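Long-range contacts in DspB (Aggregatibacter actinomycetemcomitans, PDB 1YHT), which is a biofilm-releasing glycoside hydrolase that probably cleaves terminal beta-N-acetylhexosamine residues, with a family 20 TIM-barrel catalytic domain: residues W216-I221 and T235-D240; N223-I228 and L263-T268. One frame throughout, in Å; residues are numbered along the deposited sequence.

Interaction 1 of 2, residues W216-I221 and T235-D240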
loop_
_atom_site.group_PDB
_atom_site.type_symbol
_atom_site.label_atom_id
_atom_site.label_comp_id
_atom_site.label_asym_id
_atom_site.label_seq_id
_atom_site.Cartn_x
_atom_site.Cartn_y
_atom_site.Cartn_z
ATOM N N TRP A 216 -3.125 1.110 -6.918
ATOM C CA TRP A 216 -1.929 1.730 -7.470
ATOM C C TRP A 216 -2.181 2.055 -8.968
ATOM O O TRP A 216 -3.011 1.400 -9.611
ATOM C CB TRP A 216 -0.689 0.816 -7.295
ATOM C CG TRP A 216 -0.268 0.543 -5.874
ATOM C CD1 TRP A 216 -0.255 -0.659 -5.238
ATOM C CD2 TRP A 216 0.203 1.504 -4.919
ATOM N NE1 TRP A 216 0.209 -0.511 -3.945
ATOM C CE2 TRP A 216 0.492 0.803 -3.726
ATOM C CE3 TRP A 216 0.485 2.876 -4.985
ATOM C CZ2 TRP A 216 1.007 1.429 -2.589
ATOM C CZ3 TRP A 216 0.994 3.494 -3.893
ATOM C CH2 TRP A 216 1.248 2.768 -2.676
ATOM N N ASN A 217 -1.500 3.065 -9.519
ATOM C CA ASN A 217 -1.793 3.472 -10.929
ATOM C C ASN A 217 -1.200 2.620 -12.050
ATOM O O ASN A 217 -1.472 2.873 -13.195
ATOM C CB ASN A 217 -1.390 4.924 -11.182
ATOM C CG ASN A 217 0.085 5.133 -11.093
ATOM O OD1 ASN A 217 0.647 5.138 -10.006
ATOM N ND2 ASN A 217 0.744 5.284 -12.247
ATOM N N ASP A 218 -0.395 1.618 -11.717
ATOM C CA ASP A 218 0.497 0.992 -12.669
ATOM C C ASP A 218 -0.237 0.405 -13.903
ATOM O O ASP A 218 0.298 0.442 -15.018
ATOM C CB ASP A 218 1.307 -0.142 -12.046
ATOM C CG ASP A 218 2.075 0.259 -10.824
ATOM O OD1 ASP A 218 3.232 -0.166 -10.709
ATOM O OD2 ASP A 218 1.501 0.970 -9.963
ATOM N N GLY A 219 -1.430 -0.141 -13.669
ATOM C CA GLY A 219 -2.183 -0.820 -14.710
ATOM C C GLY A 219 -3.107 0.052 -15.494
ATOM O O GLY A 219 -3.861 -0.436 -16.302
ATOM N N LEU A 220 -3.014 1.368 -15.269
ATOM C CA LEU A 220 -3.884 2.326 -15.930
ATOM C C LEU A 220 -3.181 2.819 -17.170
ATOM O O LEU A 220 -2.251 3.643 -17.094
ATOM C CB LEU A 220 -4.238 3.491 -14.982
ATOM C CG LEU A 220 -5.005 3.085 -13.716
ATOM C CD1 LEU A 220 -5.263 4.241 -12.780
ATOM C CD2 LEU A 220 -6.315 2.427 -14.067
ATOM N N ILE A 221 -3.601 2.257 -18.312
ATOM C CA ILE A 221 -3.009 2.604 -19.592
ATOM C C ILE A 221 -4.059 3.205 -20.506
ATOM O O ILE A 221 -5.234 3.015 -20.305
ATOM C CB ILE A 221 -2.302 1.411 -20.240
ATOM C CG1 ILE A 221 -3.311 0.314 -20.653
ATOM C CG2 ILE A 221 -1.199 0.849 -19.290
ATOM C CD1 ILE A 221 -2.659 -0.775 -21.460
ATOM N N THR A 235 -4.151 5.601 -6.104
ATOM C CA THR A 235 -2.936 6.053 -5.406
ATOM C C THR A 235 -1.778 6.116 -6.402
ATOM O O THR A 235 -1.180 5.094 -6.759
ATOM C CB THR A 235 -2.625 5.148 -4.126
ATOM O OG1 THR A 235 -2.470 3.762 -4.469
ATOM C CG2 THR A 235 -3.744 5.256 -3.182
ATOM N N TYR A 236 -1.509 7.333 -6.895
ATOM C CA TYR A 236 -0.642 7.593 -8.056
ATOM C C TYR A 236 0.776 7.900 -7.628
ATOM O O TYR A 236 1.064 9.017 -7.133
ATOM C CB TYR A 236 -1.178 8.781 -8.912
ATOM C CG TYR A 236 -0.664 8.748 -10.340
ATOM C CD1 TYR A 236 -1.499 8.368 -11.402
ATOM C CD2 TYR A 236 0.671 9.002 -10.635
ATOM C CE1 TYR A 236 -1.014 8.265 -12.734
ATOM C CE2 TYR A 236 1.153 8.924 -11.932
ATOM C CZ TYR A 236 0.297 8.587 -13.003
ATOM O OH TYR A 236 0.793 8.488 -14.324
ATOM N N TRP A 237 1.663 6.924 -7.803
ATOM C CA TRP A 237 3.015 7.013 -7.251
ATOM C C TRP A 237 4.128 7.372 -8.238
ATOM O O TRP A 237 5.112 7.993 -7.858
ATOM C CB TRP A 237 3.386 5.765 -6.507
ATOM C CG TRP A 237 3.590 4.540 -7.310
ATOM C CD1 TRP A 237 2.637 3.743 -7.850
ATOM C CD2 TRP A 237 4.841 3.946 -7.640
ATOM N NE1 TRP A 237 3.209 2.692 -8.502
ATOM C CE2 TRP A 237 4.566 2.792 -8.400
ATOM C CE3 TRP A 237 6.168 4.280 -7.367
ATOM C CZ2 TRP A 237 5.564 1.948 -8.867
ATOM C CZ3 TRP A 237 7.187 3.435 -7.828
ATOM C CH2 TRP A 237 6.880 2.285 -8.574
ATOM N N SER A 238 3.960 6.939 -9.489
ATOM C CA SER A 238 4.933 7.228 -10.534
ATOM C C SER A 238 4.299 7.027 -11.918
ATOM O O SER A 238 3.525 6.077 -12.130
ATOM C CB SER A 238 6.110 6.281 -10.381
ATOM O OG SER A 238 7.140 6.605 -11.290
ATOM N N TYR A 239 4.671 7.889 -12.860
ATOM C CA TYR A 239 4.298 7.727 -14.266
ATOM C C TYR A 239 4.910 6.476 -14.880
ATOM O O TYR A 239 4.349 5.899 -15.808
ATOM C CB TYR A 239 4.769 8.963 -15.055
ATOM C CG TYR A 239 3.966 9.430 -16.267
ATOM C CD1 TYR A 239 4.272 10.656 -16.854
ATOM C CD2 TYR A 239 2.956 8.658 -16.861
ATOM C CE1 TYR A 239 3.598 11.135 -17.956
ATOM C CE2 TYR A 239 2.278 9.133 -18.015
ATOM C CZ TYR A 239 2.629 10.381 -18.550
ATOM O OH TYR A 239 1.992 10.923 -19.635
ATOM N N ASP A 240 6.067 6.055 -14.390
ATOM C CA ASP A 240 6.844 5.029 -15.087
ATOM C C ASP A 240 7.478 3.953 -14.217
ATOM O O ASP A 240 8.385 3.202 -14.658
ATOM C CB ASP A 240 7.902 5.733 -15.956
ATOM C CG ASP A 240 8.813 6.669 -15.148
ATOM O OD1 ASP A 240 8.945 6.468 -13.907
ATOM O OD2 ASP A 240 9.393 7.589 -15.767
#
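Asp218 OD2 accepts a hydrogen bond from Trp237 NE1 at 2.8 Å. The bond is nearly straight, with an N-H...O angle of 165°. Trp237 NE1 meets OD2 on the syn side but tilted out of the carboxylate plane, while OD2 lies close to the indole plane. Asp218 OD1 is held separately by the backbone N of Glu184.

Asn217 uses both ends of its amide. Its OD1 accepts from Trp237 N at 3.0 Å, with the donor above the carbonyl plane. Its ND2 donates to Ser238 O at 2.9 Å. Ser238 O lies in the amide plane, but ND2 stands above the plane of the Ser238 carbonyl. CG sits between the backbone N and the carbonyl carbon (chi1 66°). From there the amide stacks over one face of the Tyr236 ring, with the planes 13° apart and ND2 3.4 Å from Tyr236 CZ. Tyr236 OH reaches Val257 O.

Trp216 and Thr235 form a parallel beta bridge. Thr235 OG1 lies over one face of the Trp216 indole, 3.1 Å from CE3, and is hydrogen-bonded to His179. Trp216 NE1 bonds to Glu114.

Both segments run out of the C-terminal ends of parallel barrel strands, where TIM barrels carry their active sites. Acetic acid beside Trp216 and glycerol beside Trp237 are consistent with a pocket there. Two bonds and a ring face fix the rotation of the buried Asn217 amide, while the Asp218 bond helps hold the Trp237 indole N-H in place.

Interaction 2 of 2, residues N223-I228 and L263-T268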
loop_
_atom_site.group_PDB
_atom_site.type_symbol
_atom_site.label_atom_id
_atom_site.label_comp_id
_atom_site.label_asym_id
_atom_site.label_seq_id
_atom_site.Cartn_x
_atom_site.Cartn_y
_atom_site.Cartn_z
ATOM N N ASN A 223 -4.958 2.543 -23.568
ATOM C CA ASN A 223 -5.715 1.562 -24.344
ATOM C C ASN A 223 -6.937 1.023 -23.672
ATOM O O ASN A 223 -7.881 0.641 -24.369
ATOM C CB ASN A 223 -4.862 0.329 -24.688
ATOM C CG ASN A 223 -3.969 0.558 -25.854
ATOM O OD1 ASN A 223 -4.054 1.599 -26.522
ATOM N ND2 ASN A 223 -3.071 -0.390 -26.097
ATOM N N THR A 224 -6.922 0.977 -22.339
ATOM C CA THR A 224 -7.931 0.224 -21.565
ATOM C C THR A 224 -8.527 0.952 -20.339
ATOM O O THR A 224 -9.491 0.490 -19.779
ATOM C CB THR A 224 -7.330 -1.099 -21.059
ATOM O OG1 THR A 224 -6.204 -0.845 -20.209
ATOM C CG2 THR A 224 -6.905 -2.040 -22.208
ATOM N N PHE A 225 -7.939 2.055 -19.889
ATOM C CA PHE A 225 -8.358 2.604 -18.590
ATOM C C PHE A 225 -9.806 3.033 -18.516
ATOM O O PHE A 225 -10.370 3.044 -17.458
ATOM C CB PHE A 225 -7.434 3.716 -18.079
ATOM C CG PHE A 225 -7.741 5.067 -18.617
ATOM C CD1 PHE A 225 -8.169 6.085 -17.759
ATOM C CD2 PHE A 225 -7.581 5.348 -19.972
ATOM C CE1 PHE A 225 -8.430 7.378 -18.251
ATOM C CE2 PHE A 225 -7.837 6.635 -20.474
ATOM C CZ PHE A 225 -8.261 7.650 -19.611
ATOM N N GLU A 226 -10.407 3.379 -19.647
ATOM C CA GLU A 226 -11.779 3.777 -19.678
ATOM C C GLU A 226 -12.718 2.610 -19.386
ATOM O O GLU A 226 -13.881 2.860 -19.157
ATOM C CB GLU A 226 -12.116 4.428 -21.020
ATOM C CG GLU A 226 -11.224 5.630 -21.355
ATOM C CD GLU A 226 -11.368 6.125 -22.781
ATOM O OE1 GLU A 226 -10.844 5.482 -23.733
ATOM O OE2 GLU A 226 -12.043 7.153 -22.936
ATOM N N GLN A 227 -12.213 1.366 -19.339
ATOM C CA GLN A 227 -13.012 0.179 -18.945
ATOM C C GLN A 227 -13.047 -0.062 -17.420
ATOM O O GLN A 227 -13.789 -0.877 -16.924
ATOM C CB GLN A 227 -12.419 -1.078 -19.600
ATOM C CG GLN A 227 -12.426 -1.056 -21.127
ATOM C CD GLN A 227 -11.503 -2.089 -21.749
ATOM O OE1 GLN A 227 -11.486 -3.230 -21.332
ATOM N NE2 GLN A 227 -10.705 -1.674 -22.732
ATOM N N ILE A 228 -12.225 0.671 -16.689
ATOM C CA ILE A 228 -12.090 0.522 -15.230
ATOM C C ILE A 228 -13.275 1.178 -14.578
ATOM O O ILE A 228 -13.725 2.220 -15.047
ATOM C CB ILE A 228 -10.730 1.219 -14.763
ATOM C CG1 ILE A 228 -9.587 0.256 -14.959
ATOM C CG2 ILE A 228 -10.766 1.694 -13.333
ATOM C CD1 ILE A 228 -9.470 -0.791 -13.826
ATOM N N LEU A 263 -7.578 12.762 -13.792
ATOM C CA LEU A 263 -8.416 13.842 -13.226
ATOM C C LEU A 263 -9.445 14.318 -14.236
ATOM O O LEU A 263 -10.613 14.531 -13.905
ATOM C CB LEU A 263 -7.541 15.014 -12.807
ATOM C CG LEU A 263 -6.555 14.761 -11.666
ATOM C CD1 LEU A 263 -5.780 16.011 -11.370
ATOM C CD2 LEU A 263 -7.248 14.252 -10.419
ATOM N N ALA A 264 -8.992 14.443 -15.486
ATOM C CA ALA A 264 -9.875 14.873 -16.583
ATOM C C ALA A 264 -11.027 13.907 -16.801
ATOM O O ALA A 264 -12.120 14.355 -17.126
ATOM C CB ALA A 264 -9.112 15.042 -17.825
ATOM N N LYS A 265 -10.784 12.598 -16.610
ATOM C CA LYS A 265 -11.831 11.604 -16.667
ATOM C C LYS A 265 -12.678 11.489 -15.404
ATOM O O LYS A 265 -13.598 10.726 -15.381
ATOM C CB LYS A 265 -11.280 10.227 -17.049
ATOM C CG LYS A 265 -11.198 9.991 -18.570
ATOM C CD LYS A 265 -12.580 9.694 -19.197
ATOM C CE LYS A 265 -12.815 8.169 -19.256
ATOM N NZ LYS A 265 -14.225 7.696 -19.408
ATOM N N GLY A 266 -12.404 12.236 -14.359
ATOM C CA GLY A 266 -13.257 12.169 -13.179
ATOM C C GLY A 266 -12.803 11.269 -12.036
ATOM O O GLY A 266 -13.525 11.115 -11.052
ATOM N N PHE A 267 -11.619 10.677 -12.141
ATOM C CA PHE A 267 -11.146 9.785 -11.096
ATOM C C PHE A 267 -10.774 10.535 -9.854
ATOM O O PHE A 267 -10.176 11.613 -9.910
ATOM C CB PHE A 267 -9.933 8.960 -11.564
ATOM C CG PHE A 267 -10.310 7.791 -12.431
ATOM C CD1 PHE A 267 -10.561 6.557 -11.883
ATOM C CD2 PHE A 267 -10.443 7.949 -13.802
ATOM C CE1 PHE A 267 -10.937 5.481 -12.685
ATOM C CE2 PHE A 267 -10.810 6.880 -14.630
ATOM C CZ PHE A 267 -11.042 5.646 -14.093
ATOM N N THR A 268 -11.079 9.901 -8.714
ATOM C CA THR A 268 -10.435 10.239 -7.459
ATOM C C THR A 268 -8.991 9.789 -7.517
ATOM O O THR A 268 -8.702 8.623 -7.758
ATOM C CB THR A 268 -11.165 9.555 -6.313
ATOM O OG1 THR A 268 -12.508 10.034 -6.315
ATOM C CG2 THR A 268 -10.535 9.840 -4.987
#
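Lys265 meets Phe225 and Glu226 where helix 259-264 ends in a Schellman motif. Gly266 takes the positive phi of that motif (97°), and its N bonds back to Leu263 O. The CB of Lys265 points toward segment 223-228. Beyond it, Lys265 CG packs against the Phe225 ring, 3.8 Å from CE1 and slightly farther from CZ. The chain then bends twice. The first bend places CD (chi2 -76°). Lys265 CE, placed by the second (chi3 -93°), lies 3.7 Å from Glu226 CG. At the tip, Lys265 NZ is 4.2 Å from Glu226 OE2. That is too long for a salt bridge, though the opposite charges probably attract weakly. Glu226 is exposed, and its CG also lies over one face of the Phe225 ring. The aliphatic parts of Lys265 and Glu226 thus both pack against this ring.

Deeper in, the two segments meet through apolar groups. Phe225 CD1 approaches Phe267 CE2 at 4.2 Å, a looser contact. Both rings also touch Leu262 of helix 259-264. Segment 223-228 has helical backbone angles at 225-227 but is not a regular helix. It lies in the loop from strand 212-216 to strand 233-236. The contact therefore joins that loop to the turn after helix 259-264, on the outer layer of the barrel. Ile228 also rests on Ile196 of helix 192-208. Ile228 CG2 comes to the edge of the Phe267 ring, near its plane, 3.8 Å from Phe267 CE1.

How the interactions relate
The centres of the two interactions are 12 Å apart, on the same side of the chain's centre. Interaction 1 lies nearer that centre, at the ends of strands 212-216 and 233-236. Interaction 2 is farther out. Along the chain the segments alternate: 216-221, 223-228, 235-240, 263-268. Segments 216-221 and 223-228 both belong to the stretch from the end of strand 212-216 to strand 233-236. The interactions touch directly where Leu220 CD2 packs on Ile228 CG1 at 4.0 Å. Leu262 of helix 259-264, which the rings of interaction 2 touch, also meets Leu220 and Tyr236 of interaction 1. Continuous packing thus links the barrel end where the active site would be expected to the outer layer.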